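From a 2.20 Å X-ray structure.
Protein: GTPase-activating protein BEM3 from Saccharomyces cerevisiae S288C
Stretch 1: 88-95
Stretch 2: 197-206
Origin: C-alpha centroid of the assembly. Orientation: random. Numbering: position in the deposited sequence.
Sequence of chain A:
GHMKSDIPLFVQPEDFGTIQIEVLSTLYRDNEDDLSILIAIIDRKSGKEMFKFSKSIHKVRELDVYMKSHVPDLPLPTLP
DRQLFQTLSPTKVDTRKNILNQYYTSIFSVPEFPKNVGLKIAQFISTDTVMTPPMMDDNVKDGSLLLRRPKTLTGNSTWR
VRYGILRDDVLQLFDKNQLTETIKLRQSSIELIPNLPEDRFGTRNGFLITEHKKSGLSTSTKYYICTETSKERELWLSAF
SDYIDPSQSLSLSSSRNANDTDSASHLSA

Stretch 1 (88-95) LSPTKVDT
Stretch 2, residues 197-206: PEDRFGTRNG

The contact joins the first turns of a helix to an irregular loop, burying 355 Å² summed over both sides. Leu88 and Ser89 (phi/psi -142/149) lead into a helix that starts at Pro90 (-60/-36) and runs beyond Thr95. Ser89, chi1 p, is the N-cap: its OG accepts from Lys92 N at 3.3 Å, while Val93 N to Ser89 O (3.1 Å) and Asp94 N to Pro90 O (3.0 Å) set the helical repeat.

In the loop, Asp199 to Gly202 form a type I turn, with Arg200 at -77/2 and Phe201 at -111/-3. Asp199, chi1 p, braces it: OD1 accepts from Phe201 N and from Thr203 N, both at 3.0 Å, and OD2 accepts from Thr203 OG1 at 2.9 Å. Gly202 (72/28) precedes Thr203 (-63/138) and an extended Arg204 (-160/141); Asn205 then takes 54/38. The nearest CA atoms across the stretches, those of Thr91 and Arg204, lie 5.4 Å apart and mark the register. CA-to-CB bonds of Pro90, Asp94, Arg204 and Asn205 point toward the other stretch, Thr91's sideways, Thr203's away.

Two hydrogen bonds cross the interface. Thr91 N, unpaired within the first helical turn, donates weakly to Gly202 O (3.1 Å, 130°). Asn205 ND2 donates to Asp94 OD1 (2.8 Å, 155°), with Asn205 chi1 m and Asp94 chi1 t; Asp94 OD2 is bonded elsewhere in the structure.

Charge contributes at longer range. Arg204, chi1 to chi3 all t and chi4 74°, brings NE to 4.1 Å from Asp94 OD2, beyond a salt bridge, with Asp94 CG at the guanidinium edge, near its plane.

Van der Waals contacts fill the rest. Pro90, C-gamma exo, sets CD 3.2 Å from Gly202 O; its CB meets Arg204 CB at 4.2 Å, a nonpolar pair like Arg204 CD and Thr91 CA (3.9 Å). Thr91 CG2, chi1 t, is 3.9 Å from Glu198 OE2. Positive phi by itself favours glycine at Gly202, where an ideal CB would crowd Ser89 CB and Thr91 CG2.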

ATOM      1  N   LEU A  88      12.251   1.925   7.253  1.00 66.20           N
ATOM      2  CA  LEU A  88      11.334   0.913   6.738  1.00 63.16           C
ATOM      3  C   LEU A  88      11.269  -0.290   7.675  1.00 71.62           C
ATOM      4  O   LEU A  88      12.275  -0.981   7.877  1.00 81.74           O
ATOM      5  CB  LEU A  88      11.761   0.469   5.341  1.00 64.02           C
ATOM      6  CG  LEU A  88      10.787  -0.455   4.601  1.00 71.01           C
ATOM      7  CD1 LEU A  88       9.521   0.301   4.247  1.00 78.06           C
ATOM      8  CD2 LEU A  88      11.407  -1.080   3.353  1.00 77.55           C
ATOM      9  N   SER A  89      10.089  -0.547   8.236  1.00 61.46           N
ATOM     10  CA  SER A  89       9.840  -1.713   9.070  1.00 62.90           C
ATOM     11  C   SER A  89       8.438  -2.229   8.772  1.00 64.67           C
ATOM     12  O   SER A  89       7.554  -1.443   8.421  1.00 60.02           O
ATOM     13  CB  SER A  89       9.964  -1.392  10.568  1.00 56.32           C
ATOM     14  OG  SER A  89       8.737  -0.898  11.081  1.00 57.55           O
ATOM     15  N   PRO A  90       8.218  -3.541   8.894  1.00 58.41           N
ATOM     16  CA  PRO A  90       6.880  -4.079   8.582  1.00 59.23           C
ATOM     17  C   PRO A  90       5.767  -3.507   9.443  1.00 59.18           C
ATOM     18  O   PRO A  90       4.648  -3.319   8.946  1.00 48.50           O
ATOM     19  CB  PRO A  90       7.055  -5.587   8.810  1.00 55.13           C
ATOM     20  CG  PRO A  90       8.506  -5.829   8.604  1.00 60.88           C
ATOM     21  CD  PRO A  90       9.201  -4.610   9.131  1.00 57.82           C
ATOM     22  N   THR A  91       6.035  -3.228  10.721  1.00 58.72           N
ATOM     23  CA  THR A  91       4.971  -2.736  11.592  1.00 60.85           C
ATOM     24  C   THR A  91       4.578  -1.302  11.251  1.00 59.93           C
ATOM     25  O   THR A  91       3.413  -0.923  11.426  1.00 55.04           O
ATOM     26  CB  THR A  91       5.392  -2.847  13.059  1.00 67.21           C
ATOM     27  OG1 THR A  91       4.339  -2.359  13.900  1.00 73.74           O
ATOM     28  CG2 THR A  91       6.661  -2.049  13.322  1.00 67.53           C
ATOM     29  N   LYS A  92       5.527  -0.496  10.762  1.00 54.02           N
ATOM     30  CA  LYS A  92       5.187   0.853  10.320  1.00 55.77           C
ATOM     31  C   LYS A  92       4.421   0.827   9.002  1.00 58.29           C
ATOM     32  O   LYS A  92       3.468   1.593   8.814  1.00 53.28           O
ATOM     33  CB  LYS A  92       6.450   1.701  10.172  1.00 58.73           C
ATOM     34  CG  LYS A  92       7.243   1.915  11.449  1.00 66.68           C
ATOM     35  CD  LYS A  92       8.361   2.906  11.187  1.00 75.07           C
ATOM     36  CE  LYS A  92       9.535   2.701  12.121  1.00 84.38           C
ATOM     37  NZ  LYS A  92      10.690   3.542  11.699  1.00 89.74           N
ATOM     38  N   VAL A  93       4.834  -0.042   8.078  1.00 52.61           N
ATOM     39  CA  VAL A  93       4.150  -0.166   6.792  1.00 53.90           C
ATOM     40  C   VAL A  93       2.696  -0.563   7.002  1.00 50.49           C
ATOM     41  O   VAL A  93       1.785  -0.024   6.361  1.00 52.51           O
ATOM     42  CB  VAL A  93       4.888  -1.179   5.898  1.00 58.36           C
ATOM     43  CG1 VAL A  93       4.064  -1.516   4.667  1.00 54.38           C
ATOM     44  CG2 VAL A  93       6.250  -0.637   5.504  1.00 58.95           C
ATOM     45  N   ASP A  94       2.460  -1.513   7.910  1.00 48.05           N
ATOM     46  CA  ASP A  94       1.099  -1.935   8.226  1.00 57.56           C
ATOM     47  C   ASP A  94       0.289  -0.787   8.814  1.00 56.93           C
ATOM     48  O   ASP A  94      -0.881  -0.595   8.468  1.00 57.76           O
ATOM     49  CB  ASP A  94       1.133  -3.112   9.201  1.00 61.48           C
ATOM     50  CG  ASP A  94      -0.249  -3.652   9.512  1.00 64.79           C
ATOM     51  OD1 ASP A  94      -0.548  -4.791   9.100  1.00 61.70           O
ATOM     52  OD2 ASP A  94      -1.038  -2.938  10.163  1.00 66.32           O
ATOM     53  N   THR A  95       0.902  -0.008   9.706  1.00 51.76           N
ATOM     54  CA  THR A  95       0.157   1.019  10.427  1.00 49.64           C
ATOM     55  C   THR A  95      -0.216   2.182   9.514  1.00 50.49           C
ATOM     56  O   THR A  95      -1.376   2.609   9.481  1.00 52.60           O
ATOM     57  CB  THR A  95       0.968   1.511  11.627  1.00 53.59           C
ATOM     58  OG1 THR A  95       1.235   0.412  12.507  1.00 63.05           O
ATOM     59  CG2 THR A  95       0.198   2.572  12.387  1.00 62.14           C
ATOM     60  N   PRO A 197       5.418 -11.351  20.898  1.00 95.71           N
ATOM     61  CA  PRO A 197       5.859  -9.975  21.161  1.00 94.42           C
ATOM     62  C   PRO A 197       6.726  -9.395  20.046  1.00 97.44           C
ATOM     63  O   PRO A 197       7.491 -10.124  19.411  1.00 92.53           O
ATOM     64  CB  PRO A 197       6.655 -10.106  22.464  1.00 94.45           C
ATOM     65  CG  PRO A 197       7.068 -11.551  22.545  1.00 97.22           C
ATOM     66  CD  PRO A 197       6.330 -12.341  21.498  1.00 97.91           C
ATOM     67  N   GLU A 198       6.578  -8.093  19.811  1.00100.22           N
ATOM     68  CA  GLU A 198       7.314  -7.426  18.745  1.00 96.09           C
ATOM     69  C   GLU A 198       8.814  -7.604  18.942  1.00 87.64           C
ATOM     70  O   GLU A 198       9.356  -7.287  20.004  1.00 85.21           O
ATOM     71  CB  GLU A 198       6.945  -5.941  18.715  1.00 95.08           C
ATOM     72  CG  GLU A 198       7.653  -5.115  17.653  1.00 92.42           C
ATOM     73  CD  GLU A 198       7.236  -3.656  17.693  1.00 96.49           C
ATOM     74  OE1 GLU A 198       6.314  -3.321  18.468  1.00 95.85           O
ATOM     75  OE2 GLU A 198       7.828  -2.842  16.954  1.00103.33           O
ATOM     76  N   ASP A 199       9.482  -8.130  17.916  1.00 77.32           N
ATOM     77  CA  ASP A 199      10.908  -8.401  17.996  1.00 78.40           C
ATOM     78  C   ASP A 199      11.706  -7.139  17.667  1.00 74.06           C
ATOM     79  O   ASP A 199      11.154  -6.064  17.427  1.00 79.12           O
ATOM     80  CB  ASP A 199      11.290  -9.568  17.079  1.00 82.74           C
ATOM     81  CG  ASP A 199      10.890  -9.348  15.623  1.00 86.64           C
ATOM     82  OD1 ASP A 199      10.809  -8.187  15.171  1.00 80.36           O
ATOM     83  OD2 ASP A 199      10.669 -10.355  14.917  1.00 86.73           O
ATOM     84  N   ARG A 200      13.033  -7.278  17.648  1.00 78.87           N
ATOM     85  CA  ARG A 200      13.911  -6.137  17.424  1.00 80.83           C
ATOM     86  C   ARG A 200      13.974  -5.702  15.964  1.00 76.41           C
ATOM     87  O   ARG A 200      14.708  -4.756  15.653  1.00 73.59           O
ATOM     88  CB  ARG A 200      15.320  -6.449  17.937  1.00 83.86           C
ATOM     89  CG  ARG A 200      16.025  -7.603  17.235  1.00 86.53           C
ATOM     90  CD  ARG A 200      17.357  -7.911  17.913  1.00 94.79           C
ATOM     91  NE  ARG A 200      18.183  -8.849  17.148  1.00104.00           N
ATOM     92  CZ  ARG A 200      18.154 -10.171  17.300  1.00105.73           C
ATOM     93  NH1 ARG A 200      17.329 -10.723  18.187  1.00109.30           N
ATOM     94  NH2 ARG A 200      18.947 -10.942  16.565  1.00107.56           N
ATOM     95  N   PHE A 201      13.231  -6.350  15.068  1.00 72.44           N
ATOM     96  CA  PHE A 201      13.209  -5.979  13.660  1.00 72.38           C
ATOM     97  C   PHE A 201      11.884  -5.372  13.221  1.00 76.81           C
ATOM     98  O   PHE A 201      11.760  -4.970  12.061  1.00 70.68           O
ATOM     99  CB  PHE A 201      13.526  -7.198  12.787  1.00 73.29           C
ATOM    100  CG  PHE A 201      14.789  -7.911  13.172  1.00 73.39           C
ATOM    101  CD1 PHE A 201      16.025  -7.333  12.935  1.00 75.60           C
ATOM    102  CD2 PHE A 201      14.740  -9.163  13.760  1.00 69.89           C
ATOM    103  CE1 PHE A 201      17.188  -7.988  13.286  1.00 80.07           C
ATOM    104  CE2 PHE A 201      15.901  -9.825  14.110  1.00 76.64           C
ATOM    105  CZ  PHE A 201      17.127  -9.236  13.874  1.00 73.18           C
ATOM    106  N   GLY A 202      10.895  -5.290  14.108  1.00 73.83           N
ATOM    107  CA  GLY A 202       9.595  -4.780  13.720  1.00 72.66           C
ATOM    108  C   GLY A 202       8.812  -5.730  12.843  1.00 70.22           C
ATOM    109  O   GLY A 202       7.992  -5.283  12.032  1.00 70.04           O
ATOM    110  N   THR A 203       9.051  -7.034  12.985  1.00 66.98           N
ATOM    111  CA  THR A 203       8.377  -8.022  12.158  1.00 60.63           C
ATOM    112  C   THR A 203       6.872  -7.984  12.394  1.00 54.37           C
ATOM    113  O   THR A 203       6.406  -7.861  13.531  1.00 63.22           O
ATOM    114  CB  THR A 203       8.930  -9.414  12.461  1.00 53.34           C
ATOM    115  OG1 THR A 203      10.338  -9.439  12.199  1.00 63.44           O
ATOM    116  CG2 THR A 203       8.253 -10.463  11.587  1.00 61.38           C
ATOM    117  N   ARG A 204       6.115  -8.077  11.302  1.00 59.29           N
ATOM    118  CA  ARG A 204       4.664  -8.084  11.377  1.00 59.31           C
ATOM    119  C   ARG A 204       4.121  -8.686  10.091  1.00 61.63           C
ATOM    120  O   ARG A 204       4.654  -8.427   9.009  1.00 55.77           O
ATOM    121  CB  ARG A 204       4.107  -6.675  11.595  1.00 58.31           C
ATOM    122  CG  ARG A 204       2.624  -6.636  11.877  1.00 73.47           C
ATOM    123  CD  ARG A 204       2.226  -5.314  12.500  1.00 81.71           C
ATOM    124  NE  ARG A 204       0.838  -5.327  12.946  1.00 91.94           N
ATOM    125  CZ  ARG A 204       0.411  -5.973  14.026  1.00 97.38           C
ATOM    126  NH1 ARG A 204       1.266  -6.668  14.766  1.00104.03           N
ATOM    127  NH2 ARG A 204      -0.871  -5.929  14.362  1.00 94.68           N
ATOM    128  N   ASN A 205       3.062  -9.488  10.222  1.00 56.27           N
ATOM    129  CA  ASN A 205       2.495 -10.231   9.096  1.00 60.88           C
ATOM    130  C   ASN A 205       3.574 -11.056   8.403  1.00 56.30           C
ATOM    131  O   ASN A 205       3.602 -11.181   7.178  1.00 64.52           O
ATOM    132  CB  ASN A 205       1.816  -9.289   8.099  1.00 64.35           C
ATOM    133  CG  ASN A 205       0.810  -8.369   8.756  1.00 63.99           C
ATOM    134  OD1 ASN A 205       0.093  -8.764   9.677  1.00 70.28           O
ATOM    135  ND2 ASN A 205       0.751  -7.131   8.286  1.00 66.06           N
ATOM    136  N   GLY A 206       4.479 -11.622   9.199  1.00 59.27           N
ATOM    137  CA  GLY A 206       5.666 -12.238   8.646  1.00 68.06           C
ATOM    138  C   GLY A 206       5.725 -13.748   8.743  1.00 74.21           C
ATOM    139  O   GLY A 206       5.008 -14.367   9.535  1.00 70.78           O
TER